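Local atomic coordinates of putative xanthine dehydrogenase YAGS fad-binding subunit (Escherichia coli, PDB entry 5G5G), a protein that binds the molybdenum and pterin cytosine dinucleotide cofactor and probably serves as the catalytic subunit of a periplasmic aldehyde oxidase. Residues P183-M188 against A657-P662; M639-V644 against D716-L721; A629-M634 against P668-I673; M190-S195 against K267-R272; V591-H596 against A703-N708. All coordinates share one frame; numbering follows the deposited sequence. Where two conformers were deposited one is given.

Contact 1: residues P183-M188 against A657-P662; sequences PDQSHM and AGYEVP
Tyr659 lays its ring against Ser186 and Met188, with its hydroxyl beside Gln185, and almost everything in this contact is arranged around that ring. Its CG stands anti to the backbone N (chi1 -178°), which carries the phenol straight out from the 657-662 loop to the opposite backbone. At the far end Tyr659 OH accepts the amide hydrogen of Ser186, N to OH 3.0 Å, in a nearly straight bond of 172°. The same oxygen is also hydrogen-bonded to Glu640 OE1, so two partners grip the hydroxyl and hold the end of the phenol in place. Ser186 lays its CB over one ring face as a CH-pi contact, 4.0 Å from the centroid. Met188 comes in obliquely from that same side: its chain, bent at chi2 and chi3, brings CG to within 3.5 Å of Tyr659 CD1, while SD sits 4.5 Å from the ring centroid, a Met-aromatic contact. Gln185 adds its CB, 3.3 Å from Tyr659 OH, while its amide turns away to Arg282. Beyond the ring, Val661 CG1 meets Met188 CG at 4.1 Å. Basic side-chain atoms of a neighbouring subunit pack on Met188 and Tyr659. Both segments are loops, and the residues that touch are buried: one loop follows strand 174-182, the other precedes strand 669-674, and helix 619-638 flanks the pair, with Ala636 against Gln185 and Thr631 against Pro662.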
# COMPACT_ATOMS: atom_id res chain seq x y z
N PRO C 183 6.58 3.43 -14.54
CA PRO C 183 7.34 2.33 -14.01
C PRO C 183 6.45 1.11 -13.72
O PRO C 183 5.20 1.20 -13.72
CB PRO C 183 7.87 2.92 -12.66
CG PRO C 183 6.77 3.78 -12.21
CD PRO C 183 6.18 4.36 -13.48
N ASP C 184 7.11 -0.01 -13.41
CA ASP C 184 6.41 -1.12 -12.84
C ASP C 184 5.80 -0.69 -11.50
O ASP C 184 6.41 0.07 -10.71
CB ASP C 184 7.37 -2.31 -12.66
CG ASP C 184 7.99 -2.74 -13.96
OD1 ASP C 184 7.28 -3.40 -14.73
OD2 ASP C 184 9.20 -2.41 -14.18
N GLN C 185 4.56 -1.10 -11.27
CA GLN C 185 3.87 -0.77 -10.01
C GLN C 185 3.34 -2.02 -9.34
O GLN C 185 3.06 -3.05 -10.00
CB GLN C 185 2.71 0.27 -10.23
CG GLN C 185 3.21 1.56 -10.86
CD GLN C 185 2.08 2.48 -11.36
OE1 GLN C 185 0.97 2.04 -11.60
NE2 GLN C 185 2.43 3.76 -11.59
N SER C 186 3.05 -1.88 -8.06
CA SER C 186 2.66 -3.00 -7.22
C SER C 186 1.36 -2.74 -6.47
O SER C 186 1.14 -1.65 -5.97
CB SER C 186 3.82 -3.32 -6.21
OG SER C 186 3.73 -4.65 -5.73
N HIS C 187 0.56 -3.80 -6.26
CA HIS C 187 -0.77 -3.60 -5.66
C HIS C 187 -0.70 -3.16 -4.20
O HIS C 187 -1.41 -2.25 -3.76
CB HIS C 187 -1.62 -4.84 -5.79
CG HIS C 187 -1.56 -5.43 -7.15
ND1 HIS C 187 -0.56 -6.30 -7.54
CD2 HIS C 187 -2.35 -5.24 -8.23
CE1 HIS C 187 -0.73 -6.61 -8.81
NE2 HIS C 187 -1.82 -5.98 -9.24
N MET C 188 0.19 -3.82 -3.47
CA MET C 188 0.37 -3.57 -2.05
C MET C 188 -0.94 -3.64 -1.27
O MET C 188 -1.19 -2.88 -0.34
CB MET C 188 1.03 -2.21 -1.78
CG MET C 188 2.27 -1.92 -2.60
SD MET C 188 3.69 -2.95 -2.19
CE MET C 188 4.14 -2.37 -0.66
N ALA C 657 7.95 -0.68 3.07
CA ALA C 657 8.73 0.55 3.35
C ALA C 657 9.45 1.02 2.08
O ALA C 657 9.37 2.21 1.73
CB ALA C 657 9.74 0.32 4.45
N GLY C 658 10.08 0.09 1.35
CA GLY C 658 10.79 0.47 0.14
C GLY C 658 9.91 0.98 -1.02
O GLY C 658 10.33 1.87 -1.80
N TYR C 659 8.77 0.34 -1.21
CA TYR C 659 7.79 0.75 -2.24
C TYR C 659 6.81 1.63 -1.54
O TYR C 659 6.04 1.15 -0.69
CB TYR C 659 7.12 -0.46 -2.85
CG TYR C 659 6.12 -0.08 -3.97
CD1 TYR C 659 4.78 0.26 -3.68
CD2 TYR C 659 6.53 -0.04 -5.29
CE1 TYR C 659 3.87 0.57 -4.69
CE2 TYR C 659 5.66 0.25 -6.30
CZ TYR C 659 4.32 0.56 -6.00
OH TYR C 659 3.44 0.87 -7.02
N GLU C 660 6.80 2.92 -1.88
CA GLU C 660 6.14 3.89 -1.05
C GLU C 660 4.77 4.21 -1.58
O GLU C 660 4.63 4.69 -2.71
CB GLU C 660 6.95 5.19 -0.91
CG GLU C 660 8.29 4.99 -0.26
CD GLU C 660 9.09 6.29 -0.14
OE1 GLU C 660 8.59 7.36 -0.56
OE2 GLU C 660 10.22 6.24 0.36
N VAL C 661 3.77 3.97 -0.72
CA VAL C 661 2.39 4.36 -0.98
C VAL C 661 2.01 5.52 -0.10
O VAL C 661 2.68 5.81 0.87
CB VAL C 661 1.40 3.21 -0.79
CG1 VAL C 661 1.82 2.06 -1.69
CG2 VAL C 661 1.25 2.80 0.69
N PRO C 662 0.95 6.25 -0.44
CA PRO C 662 0.64 7.44 0.32
C PRO C 662 0.22 7.12 1.76
O PRO C 662 -0.37 6.09 1.99
CB PRO C 662 -0.57 8.00 -0.41
CG PRO C 662 -0.31 7.62 -1.83
CD PRO C 662 0.16 6.21 -1.68

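Contact 2: residues M639-V644 against D716-L721; sequences MEELAV and DYPITL. With GOL (glycerol), chain B.
Met639 and Pro718 bring the two backbones to 5.6 Å between their CA atoms, yet no hydrogen bond links the segments directly. Met639 is where the chain leaves helical geometry; across from it, a cis peptide before Pro718 and an inverse gamma turn centred on Ile719 bend the other segment. Pro718 is the piece that fits in: its ring lies against the main chain, with CB 3.5 Å from Met639 N and CG 3.6 Å from Glu640 O. Glu641 comes up to the CD edge of the ring. Its CG is anti to the backbone N (chi1 164°) and the chain runs out extended, putting OE1 3.4 Å from Pro718 CD. The carboxylate then grips a glycerol, probably from the crystallisation liquor, through both oxygens: OE1 to glycerol O1 and OE2 to glycerol O3, each 2.7 Å. Glycerol O2 bonds Asp716 OD2 at 3.0 Å, so the glycerol bridges the segments; Lys723 bonds it too and forms a salt bridge with Asp716. With an alanine here the glycerol would probably lose both Glu641 bonds, and Pro718 CD the carboxylate oxygen beside it. The contact ties the exit of helix 619-638 to the loop after helix 698-710, where Tyr717 packs on Ala703, while Asp716 rests on Thr181 of strand 174-182.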
# COMPACT_ATOMS: atom_id res chain seq x y z
N MET C 639 5.34 9.02 -6.02
CA MET C 639 6.21 8.19 -5.16
C MET C 639 6.36 6.72 -5.52
O MET C 639 7.40 6.14 -5.17
CB MET C 639 5.76 8.34 -3.69
CG MET C 639 4.32 7.90 -3.45
SD MET C 639 3.72 8.15 -1.76
CE MET C 639 3.31 9.89 -1.76
N GLU C 640 5.40 6.11 -6.20
CA GLU C 640 5.42 4.66 -6.44
C GLU C 640 6.29 4.25 -7.61
O GLU C 640 6.18 4.77 -8.74
CB GLU C 640 4.00 4.18 -6.72
CG GLU C 640 3.15 4.12 -5.51
CD GLU C 640 1.75 3.58 -5.72
OE1 GLU C 640 1.56 2.53 -6.41
OE2 GLU C 640 0.80 4.16 -5.13
N GLU C 641 7.24 3.37 -7.35
CA GLU C 641 8.02 2.76 -8.41
C GLU C 641 8.68 1.48 -7.88
O GLU C 641 9.36 1.53 -6.87
CB GLU C 641 9.10 3.73 -8.91
CG GLU C 641 10.19 3.06 -9.73
CD GLU C 641 11.09 4.04 -10.48
OE1 GLU C 641 11.06 5.27 -10.20
OE2 GLU C 641 11.84 3.55 -11.37
N LEU C 642 8.52 0.38 -8.62
CA LEU C 642 9.37 -0.80 -8.36
C LEU C 642 10.68 -0.55 -9.10
O LEU C 642 10.72 -0.58 -10.33
CB LEU C 642 8.72 -2.08 -8.88
CG LEU C 642 7.49 -2.58 -8.10
CD1 LEU C 642 6.71 -3.65 -8.88
CD2 LEU C 642 7.88 -3.13 -6.75
N ALA C 643 11.75 -0.35 -8.35
CA ALA C 643 13.08 -0.16 -8.88
C ALA C 643 13.61 -1.46 -9.46
O ALA C 643 13.87 -2.41 -8.72
CB ALA C 643 13.99 0.33 -7.80
N VAL C 644 13.85 -1.47 -10.78
CA VAL C 644 14.41 -2.63 -11.43
C VAL C 644 15.93 -2.64 -11.35
O VAL C 644 16.60 -1.64 -11.73
CB VAL C 644 14.01 -2.67 -12.91
CG1 VAL C 644 14.73 -3.80 -13.65
CG2 VAL C 644 12.50 -2.82 -13.03
N ASP C 716 8.71 11.16 -17.19
CA ASP C 716 9.03 9.85 -16.62
C ASP C 716 8.54 9.84 -15.16
O ASP C 716 9.07 10.54 -14.29
CB ASP C 716 10.53 9.49 -16.74
CG ASP C 716 11.44 10.46 -16.02
OD1 ASP C 716 11.35 11.66 -16.35
OD2 ASP C 716 12.23 10.03 -15.14
N TYR C 717 7.48 9.11 -14.93
CA TYR C 717 6.89 9.03 -13.58
C TYR C 717 7.71 8.07 -12.70
O TYR C 717 8.38 7.19 -13.24
CB TYR C 717 5.50 8.50 -13.68
CG TYR C 717 4.45 9.41 -14.24
CD1 TYR C 717 4.16 9.42 -15.62
CD2 TYR C 717 3.69 10.17 -13.40
CE1 TYR C 717 3.12 10.23 -16.13
CE2 TYR C 717 2.63 10.92 -13.87
CZ TYR C 717 2.34 10.95 -15.23
OH TYR C 717 1.26 11.69 -15.63
N PRO C 718 7.66 8.20 -11.36
CA PRO C 718 6.96 9.26 -10.63
C PRO C 718 7.75 10.56 -10.63
O PRO C 718 8.98 10.58 -10.88
CB PRO C 718 6.87 8.67 -9.19
CG PRO C 718 8.10 7.80 -9.09
CD PRO C 718 8.36 7.25 -10.45
N ILE C 719 7.04 11.65 -10.33
CA ILE C 719 7.61 12.97 -10.35
C ILE C 719 8.14 13.32 -8.96
O ILE C 719 7.46 13.95 -8.14
CB ILE C 719 6.60 13.98 -10.89
CG1 ILE C 719 6.10 13.56 -12.29
CG2 ILE C 719 7.26 15.35 -11.02
CD1 ILE C 719 4.94 14.38 -12.81
N THR C 720 9.39 12.93 -8.75
CA THR C 720 10.07 13.12 -7.52
C THR C 720 10.98 14.32 -7.59
O THR C 720 11.27 14.89 -8.68
CB THR C 720 10.83 11.83 -7.16
OG1 THR C 720 11.71 11.46 -8.24
CG2 THR C 720 9.87 10.76 -6.83
N LEU C 721 11.41 14.80 -6.44
CA LEU C 721 12.07 16.09 -6.38
C LEU C 721 13.39 16.14 -7.18
O LEU C 721 13.81 17.19 -7.71
CB LEU C 721 12.33 16.49 -4.92
CG LEU C 721 13.33 15.65 -4.11
CD1 LEU C 721 14.79 16.03 -4.27
CD2 LEU C 721 12.95 15.69 -2.61
C1 GOL B . 11.39 6.43 -13.21
O1 GOL B . 11.93 7.07 -12.03
C2 GOL B . 12.40 6.08 -14.30
O2 GOL B . 13.20 7.23 -14.66
C3 GOL B . 13.26 4.86 -13.92
O3 GOL B . 13.81 5.00 -12.60

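Contact 3: residues A629-M634 against P668-I673; sequences AMTMGM and PKQEVI
Gln670 reaches from the strand to Thr631 on the helix, giving NE2 to OG1 a bond of 3.1 Å. The bond is nearly straight (170°), and the hydroxyl lies in the plane of the amide. Beside it Met630 and Gln670 slide past each other in opposite directions: the methionine, bent at chi3, sets CE 3.8 Å from Gln670 CB, and its SD rests on Val672 CG2 at 4.0 Å. Farther along, Met634 and Pro668 reach toward each other tip to tip, although Met634 was modelled in two conformers and the closeness of its methyl is doubtful. What positions this shell lies just outside. Thr631 OG1 is also bonded to Ile627 O one helical turn back, and Gln670 O is held by Arg623 NH2 of the same helix. Strand 669-674 is fixed from its flank by backbone bonds to Met607 and Ala609 of strand 602-612. The helix crosses the strand segment at 129°, their axes 10.5 Å apart. A leucine in place of Gln670 would probably leave Thr631 OG1 without its amide donor across the contact. Chemically, then, this is a mostly apolar, methionine-rich interface with one well-aligned amide-hydroxyl bond set in it.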
# COMPACT_ATOMS: atom_id res chain seq x y z
N ALA C 629 -9.22 5.89 -5.12
CA ALA C 629 -8.53 5.92 -6.38
C ALA C 629 -7.69 7.19 -6.56
O ALA C 629 -6.59 7.12 -7.17
CB ALA C 629 -9.52 5.77 -7.50
N MET C 630 -8.21 8.32 -6.10
CA MET C 630 -7.45 9.59 -6.05
C MET C 630 -6.12 9.41 -5.27
O MET C 630 -5.05 9.82 -5.75
CB MET C 630 -8.26 10.74 -5.47
CG MET C 630 -9.40 11.17 -6.43
SD MET C 630 -10.79 11.99 -5.59
CE MET C 630 -10.08 13.55 -5.25
N THR C 631 -6.20 8.74 -4.12
CA THR C 631 -5.03 8.43 -3.34
C THR C 631 -4.05 7.53 -4.07
O THR C 631 -2.84 7.81 -4.10
CB THR C 631 -5.51 7.83 -1.99
OG1 THR C 631 -6.38 8.81 -1.37
CG2 THR C 631 -4.30 7.52 -1.15
N MET C 632 -4.55 6.48 -4.72
CA MET C 632 -3.67 5.58 -5.47
C MET C 632 -3.02 6.30 -6.68
O MET C 632 -1.85 6.06 -7.01
CB MET C 632 -4.47 4.35 -5.89
CG MET C 632 -3.66 3.25 -6.46
SD MET C 632 -4.69 1.74 -6.54
CE MET C 632 -4.66 1.15 -4.89
N GLY C 633 -3.75 7.23 -7.27
CA GLY C 633 -3.20 8.08 -8.31
C GLY C 633 -2.14 9.06 -7.82
O GLY C 633 -1.20 9.40 -8.55
N MET C 634 -2.33 9.58 -6.62
CA MET C 634 -1.27 10.38 -5.98
C MET C 634 -0.01 9.52 -5.86
O MET C 634 1.11 10.02 -6.11
CB MET C 634 -1.69 10.91 -4.61
CG MET C 634 -0.81 12.05 -4.13
SD MET C 634 -0.98 12.47 -2.40
CE MET C 634 -2.71 12.88 -2.32
N PRO C 668 -4.70 15.43 0.99
CA PRO C 668 -5.32 16.73 1.01
C PRO C 668 -6.82 16.57 1.16
O PRO C 668 -7.36 15.44 1.29
CB PRO C 668 -5.01 17.28 -0.36
CG PRO C 668 -5.10 16.09 -1.21
CD PRO C 668 -4.59 14.93 -0.38
N LYS C 669 -7.47 17.74 1.13
CA LYS C 669 -8.89 17.77 0.92
C LYS C 669 -9.18 17.04 -0.39
O LYS C 669 -8.55 17.34 -1.40
CB LYS C 669 -9.31 19.24 0.85
CG LYS C 669 -10.74 19.56 0.48
CD LYS C 669 -10.85 21.10 0.42
CE LYS C 669 -11.41 21.61 -0.87
NZ LYS C 669 -12.86 21.31 -0.81
N GLN C 670 -10.09 16.07 -0.34
CA GLN C 670 -10.53 15.31 -1.55
C GLN C 670 -12.06 15.40 -1.72
O GLN C 670 -12.82 14.91 -0.86
CB GLN C 670 -10.10 13.87 -1.46
CG GLN C 670 -8.60 13.69 -1.46
CD GLN C 670 -8.18 12.23 -1.20
OE1 GLN C 670 -8.80 11.49 -0.40
NE2 GLN C 670 -7.13 11.83 -1.85
N GLU C 671 -12.50 16.02 -2.81
CA GLU C 671 -13.93 16.19 -3.11
C GLU C 671 -14.32 15.39 -4.34
O GLU C 671 -13.54 15.24 -5.25
CB GLU C 671 -14.28 17.65 -3.31
CG GLU C 671 -14.06 18.49 -2.07
CD GLU C 671 -15.02 18.15 -0.93
OE1 GLU C 671 -16.20 17.78 -1.23
OE2 GLU C 671 -14.58 18.22 0.27
N VAL C 672 -15.51 14.84 -4.31
CA VAL C 672 -16.04 14.04 -5.40
C VAL C 672 -17.45 14.53 -5.73
O VAL C 672 -18.25 14.72 -4.82
CB VAL C 672 -16.09 12.55 -5.06
CG1 VAL C 672 -16.63 11.76 -6.26
CG2 VAL C 672 -14.73 11.98 -4.66
N ILE C 673 -17.77 14.66 -7.03
CA ILE C 673 -19.16 14.97 -7.47
C ILE C 673 -19.51 13.91 -8.49
O ILE C 673 -18.73 13.69 -9.42
CB ILE C 673 -19.25 16.35 -8.12
CG1 ILE C 673 -18.98 17.46 -7.07
CG2 ILE C 673 -20.62 16.57 -8.78
CD1 ILE C 673 -18.85 18.83 -7.66

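Contact 4: residues M190-S195 against K267-R272; sequences MEPHAS and KVMLPR
Ser195 and Val268 form an antiparallel hydrogen-bonded pair, Ser195 N to Val268 O and Val268 N to Ser195 O both 2.9 Å. Past the strand ends a third bond, Leu270 N to His193 O at 2.8 Å, continues the pairing. Between them Ala194 and Met269 make the non-hydrogen-bonded pair, their CA atoms 4.1 Å apart, with Ala194 CB against Met269 CB on the sheet face away from Ser195 and Val268. Packing then builds up toward the loop. Pro192 crosses Met269 obliquely, its CB 3.6 Å from Met269 CG, and His193 CB meets Leu270 CD1 at 3.7 Å while the imidazole leads off to Gly244 O. Arg272, bent at chi2 and chi3, curls its guanidinium back past Pro192 CD. Its NH2 comes near Met190 O at a poor angle; the real bonds of this nitrogen go to Ala189 O and to a backbone of a neighbouring subunit. Ser195 OG is satisfied by Asp251 of helix 250-262 and by Thr208. This is an antiparallel strand pairing in a mixed sheet, where 266-269 also lies beside strand 49-55; the loop leading into strand 194-200 puts Met190 against the iron-sulfur cluster, with the Glu191 side chain about 9 Å from the pterin cytosine dinucleotide.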
# COMPACT_ATOMS: atom_id res chain seq x y z
N MET C 190 -3.39 -4.54 1.54
CA MET C 190 -2.92 -4.59 2.92
C MET C 190 -3.00 -5.99 3.47
O MET C 190 -2.23 -6.30 4.35
CB MET C 190 -3.67 -3.60 3.78
CG MET C 190 -2.97 -3.25 5.09
SD MET C 190 -1.30 -2.60 4.93
CE MET C 190 -1.54 -1.33 3.73
N GLU C 191 -3.91 -6.84 2.97
CA GLU C 191 -3.90 -8.26 3.34
C GLU C 191 -2.95 -9.01 2.42
O GLU C 191 -3.21 -9.11 1.22
CB GLU C 191 -5.32 -8.88 3.31
CG GLU C 191 -5.37 -10.37 3.67
CD GLU C 191 -6.63 -11.07 3.16
OE1 GLU C 191 -7.33 -10.54 2.25
OE2 GLU C 191 -6.89 -12.17 3.67
N PRO C 192 -1.89 -9.61 2.99
CA PRO C 192 -1.04 -10.46 2.19
C PRO C 192 -1.88 -11.59 1.63
O PRO C 192 -2.80 -12.09 2.32
CB PRO C 192 -0.02 -11.02 3.25
CG PRO C 192 0.07 -9.96 4.30
CD PRO C 192 -1.38 -9.48 4.37
N HIS C 193 -1.51 -12.07 0.46
CA HIS C 193 -2.18 -13.21 -0.11
C HIS C 193 -2.09 -14.38 0.89
O HIS C 193 -1.03 -14.65 1.45
CB HIS C 193 -1.52 -13.65 -1.41
CG HIS C 193 -1.67 -12.69 -2.54
ND1 HIS C 193 -1.07 -11.46 -2.56
CD2 HIS C 193 -2.37 -12.79 -3.69
CE1 HIS C 193 -1.38 -10.84 -3.68
NE2 HIS C 193 -2.16 -11.63 -4.39
N ALA C 194 -3.21 -15.04 1.12
CA ALA C 194 -3.26 -16.20 2.01
C ALA C 194 -4.39 -17.16 1.71
O ALA C 194 -5.44 -16.74 1.24
CB ALA C 194 -3.36 -15.73 3.46
N SER C 195 -4.17 -18.43 2.07
CA SER C 195 -5.17 -19.47 1.85
C SER C 195 -5.05 -20.54 2.93
O SER C 195 -3.94 -20.79 3.46
CB SER C 195 -5.01 -20.15 0.47
OG SER C 195 -5.14 -19.24 -0.62
N LYS C 267 -2.41 -23.82 6.36
CA LYS C 267 -2.58 -22.43 5.92
C LYS C 267 -1.26 -21.80 5.56
O LYS C 267 -0.22 -22.13 6.14
CB LYS C 267 -3.33 -21.60 6.94
CG LYS C 267 -2.76 -21.53 8.29
CD LYS C 267 -3.72 -20.72 9.15
CE LYS C 267 -3.12 -20.23 10.42
NZ LYS C 267 -3.98 -19.29 11.21
N VAL C 268 -1.30 -20.99 4.53
CA VAL C 268 -0.12 -20.39 3.90
C VAL C 268 -0.40 -18.92 3.62
O VAL C 268 -1.42 -18.59 3.00
CB VAL C 268 0.18 -21.06 2.54
CG1 VAL C 268 1.37 -20.39 1.86
CG2 VAL C 268 0.46 -22.56 2.74
N MET C 269 0.47 -18.04 4.10
CA MET C 269 0.43 -16.62 3.74
C MET C 269 1.73 -16.29 3.00
O MET C 269 2.82 -16.77 3.39
CB MET C 269 0.37 -15.78 5.00
CG MET C 269 0.25 -14.29 4.74
SD MET C 269 0.09 -13.29 6.28
CE MET C 269 -1.26 -14.18 6.99
N LEU C 270 1.64 -15.50 1.96
CA LEU C 270 2.86 -15.01 1.28
C LEU C 270 3.44 -13.87 2.14
O LEU C 270 2.77 -12.85 2.35
CB LEU C 270 2.55 -14.51 -0.12
CG LEU C 270 1.81 -15.49 -1.04
CD1 LEU C 270 1.75 -14.91 -2.45
CD2 LEU C 270 2.55 -16.77 -1.07
N PRO C 271 4.66 -14.02 2.62
CA PRO C 271 5.23 -12.92 3.44
C PRO C 271 5.35 -11.64 2.61
O PRO C 271 5.66 -11.72 1.41
CB PRO C 271 6.61 -13.46 3.80
CG PRO C 271 6.53 -14.96 3.59
CD PRO C 271 5.54 -15.18 2.52
N ARG C 272 5.11 -10.48 3.24
CA ARG C 272 5.10 -9.20 2.54
C ARG C 272 6.37 -9.02 1.66
O ARG C 272 6.24 -8.59 0.50
CB ARG C 272 4.91 -8.02 3.51
CG ARG C 272 4.88 -6.66 2.84
CD ARG C 272 3.75 -6.50 1.84
NE ARG C 272 2.49 -6.56 2.53
CZ ARG C 272 1.30 -6.51 1.96
NH1 ARG C 272 1.20 -6.43 0.62
NH2 ARG C 272 0.23 -6.54 2.75

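Contact 5: residues V591-H596 against A703-N708; sequences VEVGVH and ANAVYN
This is a helix laid on a sheet: strand segment 591-596 meets helix segment 703-708 through Val593 and Ala705, their CA atoms 6.0 Å apart. The axes pass within 7.6 Å and cross at 52°, a close approach that the small Ala705 permits. Three valines of the strand, Val591, Val593 and Val595, turn the same face to the helix. Val593 does the central work: chi1 -62° sets CG1 anti to the carbonyl carbon and CG2 between the backbone N and the carbonyl carbon, and CG2 sits 3.7 Å from Ala705 CB and also touches Ala705 O at 3.5 Å, while CG1 rests on the same methyl at 3.8 Å. Val706 adds CG2 to Val593 CG2 at 4.2 Å and CG1 to Val595 CG2 at 4.3 Å. Ala705 CB also comes 3.7 Å from Val591 O. The polar groups of both segments turn elsewhere: Glu592 makes salt bridges to Arg605 and Arg606, Asn704 bonds to Val435 O and Glu362 O, and Asn708 bonds to His433 and Asn418. No hydrogen bond joins the two segments, so the interface is held by apolar packing of methyls, some of it against backbone carbonyls.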
# COMPACT_ATOMS: atom_id res chain seq x y z
N VAL C 591 -6.56 19.33 -9.70
CA VAL C 591 -5.63 19.24 -8.59
C VAL C 591 -4.88 20.53 -8.36
O VAL C 591 -4.48 21.21 -9.33
CB VAL C 591 -4.56 18.13 -8.86
CG1 VAL C 591 -3.51 18.13 -7.78
CG2 VAL C 591 -5.23 16.78 -9.03
N GLU C 592 -4.69 20.87 -7.09
CA GLU C 592 -3.79 21.93 -6.70
C GLU C 592 -2.63 21.30 -5.96
O GLU C 592 -2.86 20.47 -5.03
CB GLU C 592 -4.53 22.99 -5.85
CG GLU C 592 -3.65 24.12 -5.34
CD GLU C 592 -4.41 25.07 -4.41
OE1 GLU C 592 -5.39 25.67 -4.82
OE2 GLU C 592 -3.98 25.24 -3.27
N VAL C 593 -1.39 21.63 -6.36
CA VAL C 593 -0.22 21.10 -5.69
C VAL C 593 0.66 22.20 -5.17
O VAL C 593 0.59 23.36 -5.66
CB VAL C 593 0.70 20.27 -6.59
CG1 VAL C 593 -0.06 19.09 -7.07
CG2 VAL C 593 1.24 21.10 -7.76
N GLY C 594 1.52 21.85 -4.20
CA GLY C 594 2.56 22.76 -3.78
C GLY C 594 3.88 22.06 -4.10
O GLY C 594 4.00 20.84 -3.92
N VAL C 595 4.86 22.84 -4.57
CA VAL C 595 6.20 22.30 -4.80
C VAL C 595 7.14 23.18 -3.99
O VAL C 595 7.15 24.42 -4.13
CB VAL C 595 6.60 22.29 -6.29
CG1 VAL C 595 8.06 21.80 -6.45
CG2 VAL C 595 5.63 21.41 -7.11
N HIS C 596 7.90 22.56 -3.11
CA HIS C 596 8.79 23.35 -2.27
C HIS C 596 9.87 24.02 -3.12
O HIS C 596 10.62 23.36 -3.87
CB HIS C 596 9.38 22.52 -1.12
CG HIS C 596 9.90 23.37 -0.01
ND1 HIS C 596 11.08 24.04 -0.09
CD2 HIS C 596 9.38 23.67 1.20
CE1 HIS C 596 11.29 24.74 1.01
NE2 HIS C 596 10.26 24.52 1.82
N ALA C 703 0.69 15.75 -12.39
CA ALA C 703 1.82 16.16 -13.23
C ALA C 703 1.61 17.53 -13.88
O ALA C 703 2.52 18.37 -13.83
CB ALA C 703 2.09 15.12 -14.31
N ASN C 704 0.41 17.76 -14.43
CA ASN C 704 0.08 19.00 -15.07
C ASN C 704 0.09 20.17 -14.04
O ASN C 704 0.47 21.28 -14.35
CB ASN C 704 -1.24 18.87 -15.75
CG ASN C 704 -1.19 17.95 -17.01
OD1 ASN C 704 -0.15 17.71 -17.58
ND2 ASN C 704 -2.33 17.51 -17.43
N ALA C 705 -0.35 19.89 -12.81
CA ALA C 705 -0.30 20.87 -11.71
C ALA C 705 1.12 21.18 -11.31
O ALA C 705 1.44 22.32 -11.02
CB ALA C 705 -1.12 20.37 -10.49
N VAL C 706 1.98 20.16 -11.24
CA VAL C 706 3.41 20.40 -11.01
C VAL C 706 4.05 21.27 -12.10
O VAL C 706 4.82 22.19 -11.79
CB VAL C 706 4.20 19.08 -10.85
CG1 VAL C 706 5.70 19.32 -10.86
CG2 VAL C 706 3.76 18.31 -9.58
N TYR C 707 3.68 21.00 -13.36
CA TYR C 707 4.13 21.87 -14.44
C TYR C 707 3.65 23.31 -14.22
O TYR C 707 4.43 24.28 -14.35
CB TYR C 707 3.68 21.39 -15.81
CG TYR C 707 4.04 22.39 -16.89
CD1 TYR C 707 5.37 22.58 -17.24
CD2 TYR C 707 3.08 23.15 -17.53
CE1 TYR C 707 5.74 23.52 -18.21
CE2 TYR C 707 3.46 24.08 -18.50
CZ TYR C 707 4.78 24.25 -18.82
OH TYR C 707 5.15 25.15 -19.76
N ASN C 708 2.36 23.46 -13.93
CA ASN C 708 1.83 24.80 -13.71
C ASN C 708 2.55 25.46 -12.51
O ASN C 708 2.81 26.67 -12.50
CB ASN C 708 0.33 24.74 -13.49
CG ASN C 708 -0.28 26.11 -13.27
OD1 ASN C 708 -0.67 26.47 -12.15
ND2 ASN C 708 -0.32 26.92 -14.32

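Overall arrangement
All five contacts are largely buried, yet their chemistry differs. Contacts 1 and 2 are loop against loop and touch directly, among other places through the bond of Asp184 O to Leu642 N; a polar aromatic organises the first, while a proline packs the second, where a bound glycerol also bridges the segments. Contacts 3 and 5 are helix on the same sheet, one with a side-chain hydrogen bond, the other apolar. Contact 2 adjoins contact 5, where Ile719 packs on Ala703, and helix 619-638 runs through contact 3 and ends at contact 2. Contact 4 touches contact 1 through Arg272 but lies about 37 Å from contact 5, centre to centre, and differs as a strand pair held by backbone bonds.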